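Local structure of putative aldehyde dehydrogenase (Burkholderia cenocepacia, 4YWE) at residues A[348-353]-A[381-386]; A[301-306]-A[397-402]; A[261-266]-A[444-449]; A[275-280]-A[420-425]. The protein probably oxidises aldehydes to carboxylic acids with NAD or NADP as electron acceptor, as other members of the aldehyde dehydrogenase family do. All coordinates share one frame; numbering follows the deposited sequence.

Interaction 1: A[348-353]-A[381-386]; sequences QHDGIP and PSHRLA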
loop_
_atom_site.group_PDB
_atom_site.type_symbol
_atom_site.label_atom_id
_atom_site.label_comp_id
_atom_site.label_asym_id
_atom_site.label_seq_id
_atom_site.Cartn_x
_atom_site.Cartn_y
_atom_site.Cartn_z
ATOM N N GLN A 348 20.977 -5.589 -46.547
ATOM C CA GLN A 348 21.899 -6.274 -47.444
ATOM C C GLN A 348 22.534 -5.297 -48.428
ATOM O O GLN A 348 23.693 -5.452 -48.810
ATOM C CB GLN A 348 21.179 -7.391 -48.204
ATOM N N HIS A 349 21.767 -4.290 -48.834
ATOM C CA HIS A 349 22.255 -3.284 -49.770
ATOM C C HIS A 349 23.282 -2.377 -49.102
ATOM O O HIS A 349 24.219 -1.905 -49.742
ATOM C CB HIS A 349 21.091 -2.456 -50.319
ATOM C CG HIS A 349 21.498 -1.448 -51.350
ATOM N ND1 HIS A 349 21.923 -0.179 -51.022
ATOM C CD2 HIS A 349 21.535 -1.520 -52.701
ATOM C CE1 HIS A 349 22.210 0.486 -52.127
ATOM N NE2 HIS A 349 21.984 -0.305 -53.160
ATOM N N ASP A 350 23.102 -2.144 -47.806
ATOM C CA ASP A 350 23.991 -1.266 -47.053
ATOM C C ASP A 350 25.207 -2.016 -46.518
ATOM O O ASP A 350 26.031 -1.447 -45.805
ATOM C CB ASP A 350 23.233 -0.603 -45.900
ATOM C CG ASP A 350 22.094 0.275 -46.381
ATOM O OD1 ASP A 350 22.194 0.817 -47.501
ATOM O OD2 ASP A 350 21.099 0.421 -45.641
ATOM N N GLY A 351 25.313 -3.294 -46.862
ATOM C CA GLY A 351 26.475 -4.085 -46.500
ATOM C C GLY A 351 26.450 -4.683 -45.105
ATOM O O GLY A 351 27.500 -5.001 -44.544
ATOM N N ILE A 352 25.258 -4.836 -44.539
ATOM C CA ILE A 352 25.123 -5.492 -43.246
ATOM C C ILE A 352 25.105 -7.000 -43.453
ATOM O O ILE A 352 24.185 -7.535 -44.073
ATOM C CB ILE A 352 23.864 -5.025 -42.499
ATOM C CG1 ILE A 352 23.896 -3.510 -42.290
ATOM C CG2 ILE A 352 23.748 -5.742 -41.166
ATOM C CD1 ILE A 352 22.686 -2.970 -41.561
ATOM N N PRO A 353 26.130 -7.694 -42.936
ATOM C CA PRO A 353 26.262 -9.140 -43.139
ATOM C C PRO A 353 25.184 -9.939 -42.413
ATOM O O PRO A 353 24.925 -9.697 -41.235
ATOM C CB PRO A 353 27.648 -9.457 -42.555
ATOM C CG PRO A 353 28.332 -8.131 -42.396
ATOM C CD PRO A 353 27.241 -7.149 -42.140
ATOM N N PRO A 381 24.372 1.235 -35.043
ATOM C CA PRO A 381 23.342 1.653 -34.086
ATOM C C PRO A 381 22.330 2.617 -34.699
ATOM O O PRO A 381 21.147 2.570 -34.361
ATOM C CB PRO A 381 24.147 2.345 -32.982
ATOM C CG PRO A 381 25.521 1.771 -33.095
ATOM C CD PRO A 381 25.732 1.518 -34.554
ATOM N N SER A 382 22.800 3.475 -35.600
ATOM C CA SER A 382 21.955 4.500 -36.197
ATOM C C SER A 382 21.198 3.986 -37.416
ATOM O O SER A 382 20.361 4.693 -37.977
ATOM C CB SER A 382 22.796 5.718 -36.585
ATOM O OG SER A 382 23.786 5.364 -37.533
ATOM N N HIS A 383 21.492 2.757 -37.829
ATOM C CA HIS A 383 20.827 2.176 -38.989
ATOM C C HIS A 383 19.370 1.854 -38.659
ATOM O O HIS A 383 19.037 1.552 -37.512
ATOM C CB HIS A 383 21.561 0.918 -39.463
ATOM C CG HIS A 383 21.111 0.428 -40.804
ATOM N ND1 HIS A 383 20.064 -0.454 -40.963
ATOM C CD2 HIS A 383 21.563 0.702 -42.051
ATOM C CE1 HIS A 383 19.891 -0.705 -42.249
ATOM N NE2 HIS A 383 20.789 -0.016 -42.930
ATOM N N ARG A 384 18.512 1.924 -39.674
ATOM C CA ARG A 384 17.078 1.685 -39.512
ATOM C C ARG A 384 16.786 0.303 -38.922
ATOM O O ARG A 384 15.807 0.122 -38.197
ATOM C CB ARG A 384 16.367 1.849 -40.859
ATOM C CG ARG A 384 14.889 1.487 -40.850
ATOM C CD ARG A 384 14.205 1.914 -42.139
ATOM N NE ARG A 384 12.769 1.646 -42.111
ATOM C CZ ARG A 384 12.202 0.552 -42.609
ATOM N NH1 ARG A 384 12.947 -0.385 -43.180
ATOM N NH2 ARG A 384 10.888 0.394 -42.535
ATOM N N LEU A 385 17.645 -0.664 -39.227
ATOM C CA LEU A 385 17.487 -2.021 -38.713
ATOM C C LEU A 385 17.582 -2.056 -37.189
ATOM O O LEU A 385 16.943 -2.883 -36.540
ATOM C CB LEU A 385 18.539 -2.949 -39.326
ATOM C CG LEU A 385 18.431 -4.435 -38.972
ATOM C CD1 LEU A 385 17.129 -5.018 -39.500
ATOM C CD2 LEU A 385 19.624 -5.212 -39.502
ATOM N N ALA A 386 18.376 -1.152 -36.623
ATOM C CA ALA A 386 18.602 -1.128 -35.181
ATOM C C ALA A 386 17.797 -0.031 -34.489
ATOM O O ALA A 386 17.887 0.139 -33.274
ATOM C CB ALA A 386 20.086 -0.953 -34.886
#

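Interaction 2: A[301-306]-A[397-402]; sequences AVYEPL and AMRFVD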
loop_
_atom_site.group_PDB
_atom_site.type_symbol
_atom_site.label_atom_id
_atom_site.label_comp_id
_atom_site.label_asym_id
_atom_site.label_seq_id
_atom_site.Cartn_x
_atom_site.Cartn_y
_atom_site.Cartn_z
ATOM N N ALA A 301 34.655 -8.678 -25.777
ATOM C CA ALA A 301 35.428 -9.873 -25.451
ATOM C C ALA A 301 34.744 -11.160 -25.911
ATOM O O ALA A 301 35.412 -12.124 -26.281
ATOM C CB ALA A 301 35.694 -9.930 -23.954
ATOM N N VAL A 302 33.414 -11.173 -25.891
ATOM C CA VAL A 302 32.670 -12.372 -26.259
ATOM C C VAL A 302 31.739 -12.117 -27.442
ATOM O O VAL A 302 30.825 -12.902 -27.695
ATOM C CB VAL A 302 31.872 -12.916 -25.058
ATOM C CG1 VAL A 302 32.817 -13.375 -23.958
ATOM C CG2 VAL A 302 30.908 -11.862 -24.537
ATOM N N TYR A 303 31.976 -11.028 -28.167
ATOM C CA TYR A 303 31.136 -10.672 -29.308
ATOM C C TYR A 303 31.178 -11.743 -30.396
ATOM O O TYR A 303 30.149 -12.318 -30.746
ATOM C CB TYR A 303 31.557 -9.318 -29.888
ATOM C CG TYR A 303 30.810 -8.932 -31.148
ATOM C CD1 TYR A 303 29.439 -8.706 -31.126
ATOM C CD2 TYR A 303 31.478 -8.788 -32.358
ATOM C CE1 TYR A 303 28.753 -8.351 -32.275
ATOM C CE2 TYR A 303 30.801 -8.434 -33.512
ATOM C CZ TYR A 303 29.439 -8.216 -33.465
ATOM O OH TYR A 303 28.764 -7.865 -34.612
ATOM N N GLU A 304 32.369 -12.011 -30.919
ATOM C CA GLU A 304 32.538 -13.013 -31.971
ATOM C C GLU A 304 32.167 -14.443 -31.537
ATOM O O GLU A 304 31.537 -15.166 -32.309
ATOM C CB GLU A 304 33.977 -12.986 -32.500
ATOM C CG GLU A 304 34.378 -11.668 -33.151
ATOM C CD GLU A 304 33.712 -11.446 -34.498
ATOM O OE1 GLU A 304 33.155 -12.411 -35.061
ATOM O OE2 GLU A 304 33.747 -10.301 -34.997
ATOM N N PRO A 305 32.559 -14.868 -30.316
ATOM C CA PRO A 305 32.116 -16.211 -29.916
ATOM C C PRO A 305 30.596 -16.366 -29.805
ATOM O O PRO A 305 30.063 -17.397 -30.212
ATOM C CB PRO A 305 32.772 -16.398 -28.545
ATOM C CG PRO A 305 33.975 -15.538 -28.592
ATOM C CD PRO A 305 33.560 -14.331 -29.375
ATOM N N LEU A 306 29.913 -15.362 -29.266
ATOM C CA LEU A 306 28.468 -15.452 -29.075
ATOM C C LEU A 306 27.722 -15.361 -30.406
ATOM O O LEU A 306 26.686 -16.001 -30.587
ATOM C CB LEU A 306 27.981 -14.360 -28.121
ATOM C CG LEU A 306 26.493 -14.387 -27.767
ATOM C CD1 LEU A 306 26.088 -15.758 -27.243
ATOM C CD2 LEU A 306 26.160 -13.308 -26.749
ATOM N N ALA A 397 22.693 -7.732 -34.217
ATOM C CA ALA A 397 23.802 -7.909 -33.288
ATOM C C ALA A 397 24.875 -6.844 -33.480
ATOM O O ALA A 397 25.203 -6.472 -34.608
ATOM C CB ALA A 397 24.403 -9.299 -33.444
ATOM N N MET A 398 25.419 -6.362 -32.367
ATOM C CA MET A 398 26.491 -5.372 -32.380
ATOM C C MET A 398 27.237 -5.420 -31.050
ATOM O O MET A 398 26.735 -5.976 -30.074
ATOM C CB MET A 398 25.934 -3.971 -32.630
ATOM C CG MET A 398 25.043 -3.461 -31.511
ATOM S SD MET A 398 24.143 -1.963 -31.951
ATOM C CE MET A 398 22.934 -2.617 -33.100
ATOM N N ARG A 399 28.428 -4.833 -31.009
ATOM C CA ARG A 399 29.259 -4.898 -29.809
ATOM C C ARG A 399 29.261 -3.592 -29.012
ATOM O O ARG A 399 28.871 -2.539 -29.519
ATOM C CB ARG A 399 30.697 -5.270 -30.183
ATOM C CG ARG A 399 31.418 -4.217 -31.009
ATOM C CD ARG A 399 32.843 -4.643 -31.329
ATOM N NE ARG A 399 33.631 -3.544 -31.881
ATOM C CZ ARG A 399 34.940 -3.600 -32.104
ATOM N NH1 ARG A 399 35.619 -4.705 -31.823
ATOM N NH2 ARG A 399 35.574 -2.550 -32.608
ATOM N N PHE A 400 29.693 -3.677 -27.755
ATOM C CA PHE A 400 29.925 -2.494 -26.929
ATOM C C PHE A 400 31.181 -2.690 -26.083
ATOM O O PHE A 400 31.567 -3.820 -25.787
ATOM C CB PHE A 400 28.711 -2.185 -26.041
ATOM C CG PHE A 400 28.422 -3.232 -24.992
ATOM C CD1 PHE A 400 29.074 -3.211 -23.768
ATOM C CD2 PHE A 400 27.474 -4.215 -25.220
ATOM C CE1 PHE A 400 28.805 -4.163 -22.803
ATOM C CE2 PHE A 400 27.198 -5.170 -24.257
ATOM C CZ PHE A 400 27.864 -5.143 -23.047
ATOM N N VAL A 401 31.811 -1.587 -25.689
ATOM C CA VAL A 401 33.081 -1.659 -24.977
ATOM C C VAL A 401 32.881 -1.711 -23.460
ATOM O O VAL A 401 33.584 -2.446 -22.766
ATOM C CB VAL A 401 34.006 -0.479 -25.376
ATOM C CG1 VAL A 401 33.327 0.862 -25.130
ATOM C CG2 VAL A 401 35.337 -0.560 -24.638
ATOM N N ASP A 402 31.919 -0.950 -22.947
ATOM C CA ASP A 402 31.712 -0.866 -21.504
ATOM C C ASP A 402 30.241 -0.682 -21.136
ATOM O O ASP A 402 29.372 -0.679 -22.005
ATOM C CB ASP A 402 32.546 0.278 -20.914
ATOM C CG ASP A 402 32.293 1.612 -21.603
ATOM O OD1 ASP A 402 31.219 1.789 -22.218
ATOM O OD2 ASP A 402 33.175 2.493 -21.524
#

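Interaction 3: A[261-266]-A[444-449]; sequences SPQIVF and NNYGAG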
loop_
_atom_site.group_PDB
_atom_site.type_symbol
_atom_site.label_atom_id
_atom_site.label_comp_id
_atom_site.label_asym_id
_atom_site.label_seq_id
_atom_site.Cartn_x
_atom_site.Cartn_y
_atom_site.Cartn_z
ATOM N N SER A 261 13.518 -3.819 -28.127
ATOM C CA SER A 261 14.083 -4.297 -26.870
ATOM C C SER A 261 15.431 -4.990 -27.043
ATOM O O SER A 261 15.564 -5.909 -27.850
ATOM C CB SER A 261 13.095 -5.243 -26.189
ATOM O OG SER A 261 11.862 -4.588 -25.941
ATOM N N PRO A 262 16.436 -4.545 -26.273
ATOM C CA PRO A 262 17.804 -5.060 -26.346
ATOM C C PRO A 262 18.124 -6.168 -25.343
ATOM O O PRO A 262 17.633 -6.162 -24.211
ATOM C CB PRO A 262 18.641 -3.820 -26.043
ATOM C CG PRO A 262 17.803 -3.070 -25.053
ATOM C CD PRO A 262 16.353 -3.352 -25.411
ATOM N N GLN A 263 18.948 -7.115 -25.778
ATOM C CA GLN A 263 19.555 -8.096 -24.888
ATOM C C GLN A 263 21.007 -7.694 -24.651
ATOM O O GLN A 263 21.788 -7.604 -25.598
ATOM C CB GLN A 263 19.481 -9.501 -25.488
ATOM C CG GLN A 263 18.073 -10.005 -25.757
ATOM C CD GLN A 263 17.532 -10.858 -24.629
ATOM O OE1 GLN A 263 17.919 -10.697 -23.472
ATOM N NE2 GLN A 263 16.638 -11.783 -24.963
ATOM N N ILE A 264 21.366 -7.446 -23.396
ATOM C CA ILE A 264 22.712 -6.987 -23.067
ATOM C C ILE A 264 23.534 -8.120 -22.458
ATOM O O ILE A 264 23.234 -8.594 -21.362
ATOM C CB ILE A 264 22.667 -5.775 -22.121
ATOM C CG1 ILE A 264 21.720 -4.707 -22.668
ATOM C CG2 ILE A 264 24.062 -5.201 -21.922
ATOM C CD1 ILE A 264 21.443 -3.578 -21.697
ATOM N N VAL A 265 24.575 -8.545 -23.171
ATOM C CA VAL A 265 25.397 -9.668 -22.729
ATOM C C VAL A 265 26.827 -9.231 -22.422
ATOM O O VAL A 265 27.498 -8.630 -23.262
ATOM C CB VAL A 265 25.403 -10.793 -23.781
ATOM C CG1 VAL A 265 26.151 -12.006 -23.248
ATOM C CG2 VAL A 265 23.982 -11.167 -24.170
ATOM N N PHE A 266 27.292 -9.548 -21.216
ATOM C CA PHE A 266 28.661 -9.237 -20.809
ATOM C C PHE A 266 29.553 -10.471 -20.889
ATOM O O PHE A 266 29.064 -11.594 -21.011
ATOM C CB PHE A 266 28.684 -8.666 -19.391
ATOM C CG PHE A 266 28.137 -7.274 -19.295
ATOM C CD1 PHE A 266 26.773 -7.057 -19.228
ATOM C CD2 PHE A 266 28.988 -6.182 -19.274
ATOM C CE1 PHE A 266 26.267 -5.778 -19.145
ATOM C CE2 PHE A 266 28.488 -4.898 -19.190
ATOM C CZ PHE A 266 27.126 -4.695 -19.125
ATOM N N ASN A 444 19.306 -12.024 -16.157
ATOM C CA ASN A 444 19.645 -13.414 -16.458
ATOM C C ASN A 444 18.409 -14.235 -16.826
ATOM O O ASN A 444 18.315 -15.424 -16.521
ATOM C CB ASN A 444 20.389 -14.050 -15.282
ATOM C CG ASN A 444 21.769 -13.450 -15.080
ATOM O OD1 ASN A 444 22.418 -13.028 -16.037
ATOM N ND2 ASN A 444 22.222 -13.406 -13.833
ATOM N N ASN A 445 17.468 -13.571 -17.488
ATOM C CA ASN A 445 16.298 -14.210 -18.074
ATOM C C ASN A 445 15.673 -13.212 -19.040
ATOM O O ASN A 445 16.240 -12.147 -19.283
ATOM C CB ASN A 445 15.291 -14.646 -17.004
ATOM C CG ASN A 445 14.569 -13.476 -16.365
ATOM O OD1 ASN A 445 13.370 -13.290 -16.566
ATOM N ND2 ASN A 445 15.296 -12.686 -15.582
ATOM N N TYR A 446 14.515 -13.553 -19.593
ATOM C CA TYR A 446 13.810 -12.644 -20.489
ATOM C C TYR A 446 12.348 -13.044 -20.610
ATOM O O TYR A 446 11.985 -13.842 -21.472
ATOM C CB TYR A 446 14.467 -12.623 -21.869
ATOM C CG TYR A 446 14.074 -11.428 -22.706
ATOM C CD1 TYR A 446 14.809 -10.251 -22.655
ATOM C CD2 TYR A 446 12.965 -11.473 -23.541
ATOM C CE1 TYR A 446 14.456 -9.155 -23.412
ATOM C CE2 TYR A 446 12.604 -10.382 -24.304
ATOM C CZ TYR A 446 13.353 -9.226 -24.234
ATOM O OH TYR A 446 12.998 -8.136 -24.989
ATOM N N GLY A 447 11.512 -12.480 -19.745
ATOM C CA GLY A 447 10.114 -12.862 -19.686
ATOM C C GLY A 447 9.970 -14.293 -19.210
ATOM O O GLY A 447 9.948 -15.224 -20.016
ATOM N N ALA A 448 9.879 -14.467 -17.896
ATOM C CA ALA A 448 9.820 -15.797 -17.297
ATOM C C ALA A 448 8.582 -16.566 -17.750
ATOM O O ALA A 448 8.579 -17.797 -17.767
ATOM C CB ALA A 448 9.853 -15.695 -15.784
ATOM N N GLY A 449 7.534 -15.837 -18.116
ATOM C CA GLY A 449 6.321 -16.451 -18.622
ATOM C C GLY A 449 5.324 -16.825 -17.543
ATOM O O GLY A 449 5.658 -17.536 -16.596
#

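Interaction 4: A[275-280]-A[420-425]; sequences LPVLVS and GIWTRD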
loop_
_atom_site.group_PDB
_atom_site.type_symbol
_atom_site.label_atom_id
_atom_site.label_comp_id
_atom_site.label_asym_id
_atom_site.label_seq_id
_atom_site.Cartn_x
_atom_site.Cartn_y
_atom_site.Cartn_z
ATOM N N LEU A 275 22.065 -18.369 -24.400
ATOM C CA LEU A 275 21.883 -18.688 -25.818
ATOM C C LEU A 275 20.455 -19.095 -26.216
ATOM O O LEU A 275 19.913 -18.538 -27.170
ATOM C CB LEU A 275 22.863 -19.790 -26.239
ATOM C CG LEU A 275 22.765 -20.257 -27.692
ATOM C CD1 LEU A 275 23.027 -19.100 -28.644
ATOM C CD2 LEU A 275 23.731 -21.402 -27.957
ATOM N N PRO A 276 19.837 -20.058 -25.501
ATOM C CA PRO A 276 18.488 -20.420 -25.949
ATOM C C PRO A 276 17.466 -19.314 -25.712
ATOM O O PRO A 276 16.525 -19.177 -26.492
ATOM C CB PRO A 276 18.158 -21.655 -25.105
ATOM C CG PRO A 276 18.969 -21.492 -23.878
ATOM C CD PRO A 276 20.248 -20.848 -24.325
ATOM N N VAL A 277 17.655 -18.532 -24.653
ATOM C CA VAL A 277 16.737 -17.448 -24.333
ATOM C C VAL A 277 16.884 -16.319 -25.347
ATOM O O VAL A 277 15.899 -15.689 -25.732
ATOM C CB VAL A 277 16.958 -16.933 -22.901
ATOM C CG1 VAL A 277 15.928 -15.868 -22.557
ATOM C CG2 VAL A 277 16.883 -18.085 -21.908
ATOM N N LEU A 278 18.117 -16.069 -25.783
ATOM C CA LEU A 278 18.378 -15.056 -26.804
ATOM C C LEU A 278 17.647 -15.386 -28.102
ATOM O O LEU A 278 17.197 -14.493 -28.818
ATOM C CB LEU A 278 19.880 -14.930 -27.076
ATOM C CG LEU A 278 20.769 -14.380 -25.959
ATOM C CD1 LEU A 278 22.227 -14.367 -26.394
ATOM C CD2 LEU A 278 20.316 -12.992 -25.544
ATOM N N VAL A 279 17.535 -16.678 -28.394
ATOM C CA VAL A 279 16.928 -17.137 -29.636
ATOM C C VAL A 279 15.408 -17.058 -29.565
ATOM O O VAL A 279 14.773 -16.427 -30.408
ATOM C CB VAL A 279 17.385 -18.568 -29.976
ATOM C CG1 VAL A 279 16.619 -19.102 -31.176
ATOM C CG2 VAL A 279 18.885 -18.601 -30.238
ATOM N N SER A 280 14.827 -17.693 -28.551
ATOM C CA SER A 280 13.374 -17.758 -28.425
ATOM C C SER A 280 12.748 -16.378 -28.235
ATOM O O SER A 280 11.589 -16.170 -28.577
ATOM C CB SER A 280 12.977 -18.674 -27.263
ATOM O OG SER A 280 13.529 -18.222 -26.039
ATOM N N GLY A 420 16.805 -6.902 -21.357
ATOM C CA GLY A 420 17.389 -8.067 -20.717
ATOM C C GLY A 420 18.857 -7.877 -20.388
ATOM O O GLY A 420 19.625 -7.368 -21.206
ATOM N N ILE A 421 19.249 -8.284 -19.184
ATOM C CA ILE A 421 20.631 -8.151 -18.734
ATOM C C ILE A 421 21.238 -9.520 -18.458
ATOM O O ILE A 421 20.714 -10.286 -17.650
ATOM C CB ILE A 421 20.727 -7.267 -17.478
ATOM C CG1 ILE A 421 20.219 -5.853 -17.770
ATOM C CG2 ILE A 421 22.159 -7.226 -16.968
ATOM C CD1 ILE A 421 20.183 -4.958 -16.546
ATOM N N TRP A 422 22.346 -9.827 -19.125
ATOM C CA TRP A 422 23.032 -11.094 -18.904
ATOM C C TRP A 422 24.453 -10.870 -18.394
ATOM O O TRP A 422 25.347 -10.502 -19.156
ATOM C CB TRP A 422 23.051 -11.926 -20.188
ATOM C CG TRP A 422 21.683 -12.298 -20.673
ATOM C CD1 TRP A 422 20.894 -11.586 -21.528
ATOM C CD2 TRP A 422 20.937 -13.470 -20.322
ATOM N NE1 TRP A 422 19.705 -12.243 -21.735
ATOM C CE2 TRP A 422 19.707 -13.406 -21.005
ATOM C CE3 TRP A 422 21.190 -14.570 -19.496
ATOM C CZ2 TRP A 422 18.734 -14.393 -20.890
ATOM C CZ3 TRP A 422 20.222 -15.555 -19.384
ATOM C CH2 TRP A 422 19.010 -15.459 -20.077
ATOM N N THR A 423 24.643 -11.092 -17.097
ATOM C CA THR A 423 25.945 -10.950 -16.455
ATOM C C THR A 423 25.918 -11.594 -15.071
ATOM O O THR A 423 24.854 -11.729 -14.466
ATOM C CB THR A 423 26.361 -9.469 -16.320
ATOM O OG1 THR A 423 27.616 -9.382 -15.636
ATOM C CG2 THR A 423 25.314 -8.689 -15.544
ATOM N N ARG A 424 27.085 -11.992 -14.575
ATOM C CA ARG A 424 27.172 -12.617 -13.257
ATOM C C ARG A 424 27.375 -11.587 -12.151
ATOM O O ARG A 424 27.075 -11.851 -10.987
ATOM C CB ARG A 424 28.307 -13.644 -13.220
ATOM C CG ARG A 424 27.947 -14.995 -13.814
ATOM C CD ARG A 424 29.126 -15.953 -13.749
ATOM N NE ARG A 424 28.824 -17.241 -14.364
ATOM C CZ ARG A 424 29.121 -17.558 -15.620
ATOM N NH1 ARG A 424 29.734 -16.679 -16.400
ATOM N NH2 ARG A 424 28.809 -18.756 -16.095
ATOM N N ASP A 425 27.884 -10.414 -12.516
ATOM C CA ASP A 425 28.163 -9.370 -11.535
ATOM C C ASP A 425 26.873 -8.771 -10.982
ATOM O O ASP A 425 26.118 -8.125 -11.707
ATOM C CB ASP A 425 29.026 -8.270 -12.152
ATOM C CG ASP A 425 29.585 -7.319 -11.113
ATOM O OD1 ASP A 425 28.850 -6.405 -10.683
ATOM O OD2 ASP A 425 30.759 -7.486 -10.724
#

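Interaction 1: A[348-353]-A[381-386]
NE2 of H383 donates to OD2 of D350 at 2.8 Å, a nearly straight bond (N-H...O 166°) that ties a loop to the end of a helix. The oxygen lies in the plane of the imidazole and accepts the N-H with its anti lone pair, directed away from the other carboxylate oxygen. The carboxylate is turned 72° against the ring. The other ring nitrogen is engaged too: ND1 of H383 accepts from the backbone N of L385 at 3.0 Å, the donor being tilted somewhat from the ring plane. With CG anti to the backbone N (chi1 -168°), the ring reaches from its own helix start to D350. Bonds at both nitrogens hold the ring's rotation and are consistent with a neutral imidazole protonated on NE2.

This is a helix-to-helix junction made of two end motifs. H383 occupies the N-cap of the short helix 384-387, whereas helix 334-349 closes just before D350 in a Schellman motif, with G351 supplying the positive phi. Beyond that turn I352 comes back against the imidazole. Its CD1 sits over the middle of one ring face, 3.6 Å from the centroid of H383, in a CH-pi contact, and the same methyl lies 4.3 Å from CD2 of L385. Both aliphatic side chains also rest on L376 and A347, which puts the apolar half of the contact in the interior. D350 is on the exposed side; together with D346 it belongs to a calcium site seen for this protein, although no calcium is bound there in this chain.

Interaction 2: A[301-306]-A[397-402]
The ring of Y303 lies close against the backbone of strand 394-400, with CE1 of Y303 only 3.5 Å from C of M398 and 3.8 Å from N of R399. This is the tight part of the contact. CG of Y303 stands anti to the backbone N (chi1 175°), which carries the ring from the first turn of helix 303-315 across the backbone of M398; the carbonyl carbon of A397 lies at the ring edge. Over one face comes CB of R399, 4.0 Å from the centroid of the Y303 ring and displaced toward the rim, a CH-pi contact made by the root of the arginine alone. No hydrogen bond links the two segments: OH of Y303 passes O of A397 at 3.8 Å and is bonded instead to OD1 of D378, which satisfies the polar end of a largely buried ring.

The outer side is looser. From CB the R399 chain runs out extended, at about a right angle to the tyrosine, and its guanidinium leads away to the exposed surface near R300. E304 lies on this outer side as well, but its OE2 stays 6.7 Å from NH1 of R399, too far for an ion pair, and makes its salt bridge with R377.

M398 turns its side chain to the other side of the strand. What results is the layering of an alpha/beta fold: the start of helix 303-315, the helix following strand 293-299, is seated by one aromatic residue on the neighbouring parallel strand 394-400 of the large mixed sheet.

Interaction 3: A[261-266]-A[444-449]
The amide of Q263 leans over the Y446 ring with NE2 above one face, and this pair makes most of the contact. NE2 of Q263 is 3.3 Å above the ring plane and offset toward the rim, nearest CD1 and CG, while OE1 of Q263 comes within 3.2 Å of CD1 of Y446. The two planes are inclined by 41°, so the amide does not lie flat on the ring. A bend in the glutamine (chi2 -96°) swings the amide to the tyrosine from a CB that does not itself face it.

A second, smaller kind of contact is van der Waals touching at the end of the ring. CB of S261 stands at the ring edge, close to its plane, and meets OH of Y446 at 3.1 Å, a tight approach; OG of the same serine is 3.8 Å from that hydroxyl oxygen.

Hydrogen bonding across the two segments is absent, and the polar ends are bonded to residues beyond them. Y446 OH bonds to the carbonyl oxygen of S291, which probably belongs to the cysteine active-site signature of the family, and OE1 of Q263 accepts from W422 NE1. That indole bond should hold the amide in its rotation over the tyrosine.

The loop 444-449 follows strand 440-443, and its N445 also bonds to A483 O of a second subunit, so the contact lies beside an oligomer interface. Within the chain, V277 and A281 of helix 271-283 pack on Y446, L278 and A281 of that helix touch Q263, and strand 418-422 runs between strands 261-265 and 440-443.

Interaction 4: A[275-280]-A[420-425]
V277 meets the indole of W422 edge-on. Its CG1 is near the ring plane, 3.6 Å from CZ2 of W422, and CG2 of the same valine is 3.8 Å from CH2, so the two methyls address the adjacent outer carbons of the six-membered ring. CB of V277 itself points to the indole, 3.7 Å from CZ2 of W422, and chi1 of -176° (CG1 anti to the backbone N) turns both methyls onto the ring. The two side chains run at an oblique angle to one another.

L278 reaches the pyrrole part of the indole, sliding past W422 in the opposite direction, with CD2 coming in obliquely 3.9 Å from NE1 of W422 and 4.3 Å from its CD1. The indole N-H is already used by Q263, so the leucine methyl packs beside a satisfied polar group. Consecutive helix residues thus share the tryptophan, one at its benzene end and one at its pyrrole end.

Just after W422 the strand ends in an ST turn, with OG1 of T423 accepting from the backbone N of D425, the N-cap of helix 426-435; R424 makes backbone hydrogen bonds with a third subunit. Helix 271-283 lies beside helix 303-315, whose L310 touches L278, and both pack on the sheet, while W422 projects from strand 418-422, paired through its backbone with I264 on one side and flanked by N444 on the other.

How the interactions relate
All four contacts belong to the large mixed sheet and the elements around it, in what is probably the catalytic domain of the aldehyde dehydrogenase fold. Along the chain they enclose one another: interaction 3 spans interaction 4, which spans interaction 2, which spans interaction 1. Interactions 3 and 4 lie about 5 Å apart between centres and share the neighbouring strands 261-265 and 418-422. Interaction 2 is about 13 Å from interaction 4 between centres; L306 touches L278, and F400 meets F266 of interaction 3. Interaction 1, about 17 Å from interaction 2 between centres, joins it where A386 and P381 pack on M398. Sequence-remote residues thus form one chain of contacts, interaction 1 reaching the surface.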